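Side-chain contacts in putative alpha-ketoglutarate-dependent taurine dioxygenase (Burkholderia xenovorans, PDB 5HSX), which probably acts as an iron-dependent dioxygenase that uses 2-oxoglutarate as co-substrate: residues Phe169-Arg174 with Gly214-Tyr219; Gly295-Gly300 with Thr304-Ile309. All coordinates share one frame; numbering follows the deposited sequence. Where two conformers were deposited one is given.

Contact 1 of 2, residues Phe169-Arg174 with Gly214-Tyr219; sequences FVDGLR and GERALY
Asp171 reaches across to Arg216 of strand 216-218, and the two side chains form a salt bridge. Oxygen OD2 of Asp171 lies 3.0 Å from NH1 of Arg216. The contact is made by a single oxygen and a single nitrogen, for the carboxylate and guanidinium planes stand 86° apart and the side chains cross nearly at right angles; the two-pronged, coplanar pairing of such groups is therefore ruled out. Arg216 has its CG placed opposite the carbonyl carbon (chi1 -68°), and the chain then runs extended from CG to NE, which carries NH1 over to the carboxylate. Tyr159, on helix 155-161, fixes the pair from outside the two segments: its hydroxyl is hydrogen-bonded both to OD1 of Asp171 and to NH1 of Arg216.

One helical residue earlier, Val170 points toward the strand, and its CG2 approaches CD1 of Leu218 at 4.4 Å, a loose apolar touch. Both residues are buried and also pack on helix 233-247, Val170 against Leu243 and Leu218 against His246 and Val247. Val207 of strand 200-209 lies beside Val170, Asp171 and Arg216 alike.

The contact thus packs the segment 169-174 against a short strand of the antiparallel sheet, with an apolar pair on its buried side and a charged pair at its partly exposed margin. With one oxygen of Asp171 turned to Arg216 and the other to Tyr159, the rotation of the carboxylate is probably well defined, and the neighbouring positive charge would favour its ionised form.

Contact 2 of 2, residues Gly295-Gly300 with Thr304-Ile309; sequences GDVPVG and TQSVAI
A single antiparallel beta bridge, pairing Val299 with Gln305, joins the two arms of the connection that leads from strand 287-293 to strand 307-310. Two backbone hydrogen bonds frame it. Ser306 N donates to Pro298 O at 3.1 Å. Gly300 N donates to Thr304 O at 3.2 Å. Between them the CA of Gln305 comes 3.3 Å from Pro298 O in a CA-H...O contact, so this one carbonyl oxygen receives both a main-chain N-H and a C-H.

Ser306 has the largest share of surface buried here. Its OG sits against the proline ring, 3.3 Å from CB of Pro298, a position set by a chi1 of -55° that turns the hydroxyl away from its own carbonyl carbon. The hydroxyl is hydrogen-bonded to ND1 of His204 on strand 200-209, and its link to Pro298 O is at most weak. CG1 of Val297 packs on CB of Ser306 at 3.9 Å and also touches CB of Gln305.

The Gln305 chain, extended beyond CG, lies along Val297 and brings NE2 to 3.8 Å from CB of that valine. From there NE2 donates to a water 2.8 Å away, which in turn donates to Val297 O. CG2 of Val299 also meets CG of Gln305, at 4.1 Å.

Main-chain bonds therefore set the pairing of the arms, while the buried hydroxyl of Ser306 finds its polar partner in His204 and ties the bridge to strand 200-209, the partner of strand 307-310 in the same antiparallel sheet.

From the N terminus, contact 1 comes first: it closes the excursion that leaves helix 164-171, runs through strands 174-179 and 200-209 and returns on strand 216-218. Contact 2 opens only later, beyond strand 287-293, and closes a short turn before strand 307-310, so the two loops are in series and neither nests in nor crosses the other. Their centres lie 12 Å apart. Arg174 joins them, its guanidinium probably hydrogen-bonded through NH2 to Gln305 O and through NH1 to Thr304 O. Both reach the same antiparallel sheet, with strand 200-209 pairing with 216-218 of contact 1 and 307-310 of contact 2.

Contact 1 of 2, residues Phe169-Arg174 with Gly214-Tyr219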
loop_
_atom_site.group_PDB
_atom_site.type_symbol
_atom_site.label_atom_id
_atom_site.label_comp_id
_atom_site.label_asym_id
_atom_site.label_seq_id
_atom_site.Cartn_x
_atom_site.Cartn_y
_atom_site.Cartn_z
ATOM N N PHE B 169 -4.612 -5.253 27.454
ATOM C CA PHE B 169 -3.324 -4.696 27.860
ATOM C C PHE B 169 -3.166 -3.243 27.406
ATOM O O PHE B 169 -2.878 -2.358 28.219
ATOM C CB PHE B 169 -2.197 -5.571 27.300
ATOM C CG PHE B 169 -0.812 -5.125 27.700
ATOM C CD1 PHE B 169 -0.519 -4.801 29.017
ATOM C CD2 PHE B 169 0.204 -5.071 26.756
ATOM C CE1 PHE B 169 0.766 -4.406 29.379
ATOM C CE2 PHE B 169 1.486 -4.675 27.109
ATOM C CZ PHE B 169 1.772 -4.343 28.413
ATOM N N VAL B 170 -3.332 -2.973 26.108
ATOM C CA VAL B 170 -3.097 -1.615 25.625
ATOM C C VAL B 170 -4.194 -0.657 26.081
ATOM O O VAL B 170 -3.950 0.551 26.160
ATOM C CB VAL B 170 -2.927 -1.581 24.089
ATOM C CG1 VAL B 170 -1.772 -2.496 23.679
ATOM C CG2 VAL B 170 -4.211 -1.989 23.381
ATOM N N ASP B 171 -5.387 -1.161 26.419
ATOM C CA ASP B 171 -6.435 -0.288 26.965
ATOM C C ASP B 171 -5.919 0.560 28.122
ATOM O O ASP B 171 -6.314 1.724 28.281
ATOM C CB ASP B 171 -7.627 -1.110 27.466
ATOM C CG ASP B 171 -8.519 -1.617 26.361
ATOM O OD1 ASP B 171 -8.419 -1.136 25.210
ATOM O OD2 ASP B 171 -9.337 -2.516 26.664
ATOM N N GLY B 172 -5.061 -0.021 28.961
ATOM C CA GLY B 172 -4.567 0.638 30.154
ATOM C C GLY B 172 -3.285 1.425 29.990
ATOM O O GLY B 172 -2.799 1.992 30.975
ATOM N N LEU B 173 -2.722 1.494 28.787
ATOM C CA LEU B 173 -1.416 2.107 28.578
ATOM C C LEU B 173 -1.537 3.542 28.085
ATOM O O LEU B 173 -2.509 3.911 27.420
ATOM C CB LEU B 173 -0.600 1.293 27.570
ATOM C CG LEU B 173 -0.290 -0.146 27.999
ATOM C CD1 LEU B 173 0.523 -0.862 26.927
ATOM C CD2 LEU B 173 0.445 -0.158 29.334
ATOM N N ARG B 174 -0.527 4.347 28.427
ATOM C CA ARG B 174 -0.383 5.726 27.986
ATOM C C ARG B 174 0.935 5.880 27.237
ATOM O O ARG B 174 1.893 5.138 27.485
ATOM C CB ARG B 174 -0.401 6.688 29.170
ATOM C CG ARG B 174 -1.512 6.396 30.159
ATOM C CD ARG B 174 -2.789 7.061 29.728
ATOM N NE ARG B 174 -2.735 8.503 29.957
ATOM C CZ ARG B 174 -3.721 9.343 29.655
ATOM N NH1 ARG B 174 -4.842 8.886 29.109
ATOM N NH2 ARG B 174 -3.580 10.641 29.894
ATOM N N GLY B 214 -17.937 5.997 19.625
ATOM C CA GLY B 214 -17.639 5.135 20.745
ATOM C C GLY B 214 -16.659 4.026 20.439
ATOM O O GLY B 214 -16.348 3.233 21.338
ATOM N N GLU B 215 -16.164 3.940 19.205
ATOM C CA GLU B 215 -15.192 2.916 18.853
ATOM C C GLU B 215 -13.839 3.222 19.485
ATOM O O GLU B 215 -13.529 4.360 19.838
ATOM C CB GLU B 215 -15.041 2.818 17.336
ATOM C CG GLU B 215 -16.317 2.430 16.599
ATOM C CD GLU B 215 -16.257 2.759 15.120
ATOM O OE1 GLU B 215 -16.063 3.945 14.773
ATOM O OE2 GLU B 215 -16.382 1.828 14.295
ATOM N N ARG B 216 -13.026 2.180 19.624
ATOM C CA ARG B 216 -11.671 2.314 20.144
ATOM C C ARG B 216 -10.671 2.271 19.001
ATOM O O ARG B 216 -10.692 1.343 18.186
ATOM C CB ARG B 216 -11.375 1.204 21.151
ATOM C CG ARG B 216 -12.217 1.373 22.403
ATOM C CD ARG B 216 -12.033 0.231 23.354
ATOM N NE ARG B 216 -12.900 0.404 24.518
ATOM C CZ ARG B 216 -12.845 -0.364 25.600
ATOM N NH1 ARG B 216 -11.959 -1.352 25.659
ATOM N NH2 ARG B 216 -13.676 -0.138 26.617
ATOM N N ALA B 217 -9.796 3.273 18.952
ATOM C CA ALA B 217 -8.742 3.355 17.945
ATOM C C ALA B 217 -7.392 3.063 18.575
ATOM O O ALA B 217 -7.091 3.554 19.664
ATOM C CB ALA B 217 -8.707 4.747 17.298
ATOM N N LEU B 218 -6.561 2.294 17.866
ATOM C CA LEU B 218 -5.193 2.029 18.304
ATOM C C LEU B 218 -4.368 3.269 17.961
ATOM O O LEU B 218 -3.913 3.444 16.827
ATOM C CB LEU B 218 -4.662 0.755 17.641
ATOM C CG LEU B 218 -3.303 0.192 18.054
ATOM C CD1 LEU B 218 -3.241 0.005 19.564
ATOM C CD2 LEU B 218 -3.043 -1.141 17.328
ATOM N N TYR B 219 -4.201 4.152 18.950
ATOM C CA TYR B 219 -3.807 5.545 18.718
ATOM C C TYR B 219 -2.286 5.676 18.793
ATOM O O TYR B 219 -1.731 6.352 19.654
ATOM C CB TYR B 219 -4.495 6.435 19.753
ATOM C CG TYR B 219 -4.623 7.904 19.406
ATOM C CD1 TYR B 219 -5.375 8.313 18.315
ATOM C CD2 TYR B 219 -4.034 8.880 20.205
ATOM C CE1 TYR B 219 -5.521 9.666 18.004
ATOM C CE2 TYR B 219 -4.171 10.233 19.904
ATOM C CZ TYR B 219 -4.918 10.620 18.804
ATOM O OH TYR B 219 -5.078 11.963 18.509
#

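Contact 2 of 2, residues Gly295-Gly300 with Thr304-Ile309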
loop_
_atom_site.group_PDB
_atom_site.type_symbol
_atom_site.label_atom_id
_atom_site.label_comp_id
_atom_site.label_asym_id
_atom_site.label_seq_id
_atom_site.Cartn_x
_atom_site.Cartn_y
_atom_site.Cartn_z
ATOM N N GLY B 295 -9.877 19.773 17.053
ATOM C CA GLY B 295 -10.351 18.603 17.755
ATOM C C GLY B 295 -10.354 18.813 19.263
ATOM O O GLY B 295 -9.872 19.816 19.787
ATOM N N ASP B 296 -10.917 17.831 19.963
ATOM C CA ASP B 296 -11.003 17.850 21.416
ATOM C C ASP B 296 -9.855 17.042 22.027
ATOM O O ASP B 296 -9.046 16.432 21.326
ATOM C CB ASP B 296 -12.361 17.310 21.863
ATOM C CG ASP B 296 -13.470 18.341 21.730
ATOM O OD1 ASP B 296 -13.236 19.517 22.088
ATOM O OD2 ASP B 296 -14.573 17.981 21.269
ATOM N N VAL B 297 -9.784 17.043 23.352
ATOM C CA VAL B 297 -8.747 16.280 24.056
ATOM C C VAL B 297 -9.116 14.797 24.019
ATOM O O VAL B 297 -10.255 14.444 24.370
ATOM C CB VAL B 297 -8.609 16.782 25.494
ATOM C CG1 VAL B 297 -7.609 15.936 26.280
ATOM C CG2 VAL B 297 -8.200 18.255 25.506
ATOM N N PRO B 298 -8.213 13.910 23.593
ATOM C CA PRO B 298 -8.537 12.474 23.573
ATOM C C PRO B 298 -8.818 11.926 24.965
ATOM O O PRO B 298 -8.360 12.456 25.980
ATOM C CB PRO B 298 -7.274 11.833 22.981
ATOM C CG PRO B 298 -6.651 12.935 22.155
ATOM C CD PRO B 298 -6.913 14.189 22.954
ATOM N N VAL B 299 -9.581 10.830 24.998
ATOM C CA VAL B 299 -9.913 10.109 26.219
ATOM C C VAL B 299 -9.662 8.626 25.984
ATOM O O VAL B 299 -9.993 8.105 24.912
ATOM C CB VAL B 299 -11.383 10.339 26.623
ATOM C CG1 VAL B 299 -11.661 9.677 27.934
ATOM C CG2 VAL B 299 -11.704 11.827 26.668
ATOM N N GLY B 300 -9.097 7.944 26.983
ATOM C CA GLY B 300 -8.887 6.511 26.905
ATOM C C GLY B 300 -10.062 5.730 27.465
ATOM O O GLY B 300 -11.060 6.302 27.940
ATOM N N THR B 304 -9.552 8.662 31.295
ATOM C CA THR B 304 -8.465 9.604 31.542
ATOM C C THR B 304 -8.173 10.407 30.278
ATOM O O THR B 304 -7.862 9.831 29.229
ATOM C CB THR B 304 -7.204 8.868 31.997
ATOM O OG1 THR B 304 -7.521 7.991 33.081
ATOM C CG2 THR B 304 -6.150 9.873 32.469
ATOM N N GLN B 305 -8.258 11.732 30.386
ATOM C CA GLN B 305 -7.901 12.613 29.280
ATOM C C GLN B 305 -6.395 12.668 29.098
ATOM O O GLN B 305 -5.629 12.464 30.043
ATOM C CB GLN B 305 -8.378 14.042 29.541
ATOM C CG GLN B 305 -9.839 14.291 29.375
ATOM C CD GLN B 305 -10.170 15.748 29.642
ATOM O OE1 GLN B 305 -9.888 16.271 30.721
ATOM N NE2 GLN B 305 -10.744 16.414 28.656
ATOM N N SER B 306 -5.984 12.996 27.869
ATOM C CA SER B 306 -4.603 13.336 27.558
ATOM C C SER B 306 -4.128 14.513 28.413
ATOM O O SER B 306 -4.921 15.329 28.896
ATOM C CB SER B 306 -4.470 13.683 26.071
ATOM O OG SER B 306 -4.973 12.629 25.262
ATOM N N VAL B 307 -2.812 14.596 28.604
ATOM C CA VAL B 307 -2.200 15.598 29.466
ATOM C C VAL B 307 -1.059 16.260 28.708
ATOM O O VAL B 307 -0.144 15.577 28.243
ATOM C CB VAL B 307 -1.673 14.990 30.782
ATOM C CG1 VAL B 307 -1.023 16.073 31.647
ATOM C CG2 VAL B 307 -2.789 14.300 31.534
ATOM N N ALA B 308 -1.103 17.587 28.607
ATOM C CA ALA B 308 0.028 18.323 28.061
ATOM C C ALA B 308 1.190 18.310 29.046
ATOM O O ALA B 308 1.007 18.563 30.240
ATOM C CB ALA B 308 -0.376 19.763 27.748
ATOM N N ILE B 309 2.387 18.033 28.543
ATOM C CA ILE B 309 3.606 18.047 29.343
ATOM C C ILE B 309 4.480 19.254 29.007
ATOM O O ILE B 309 4.956 19.957 29.903
ATOM C CB ILE B 309 4.391 16.728 29.172
ATOM C CG1 ILE B 309 3.517 15.543 29.588
ATOM C CG2 ILE B 309 5.693 16.771 29.961
ATOM C CD1 ILE B 309 4.123 14.226 29.254
HETATM O O HOH W 1 -11.839 15.206 26.409
#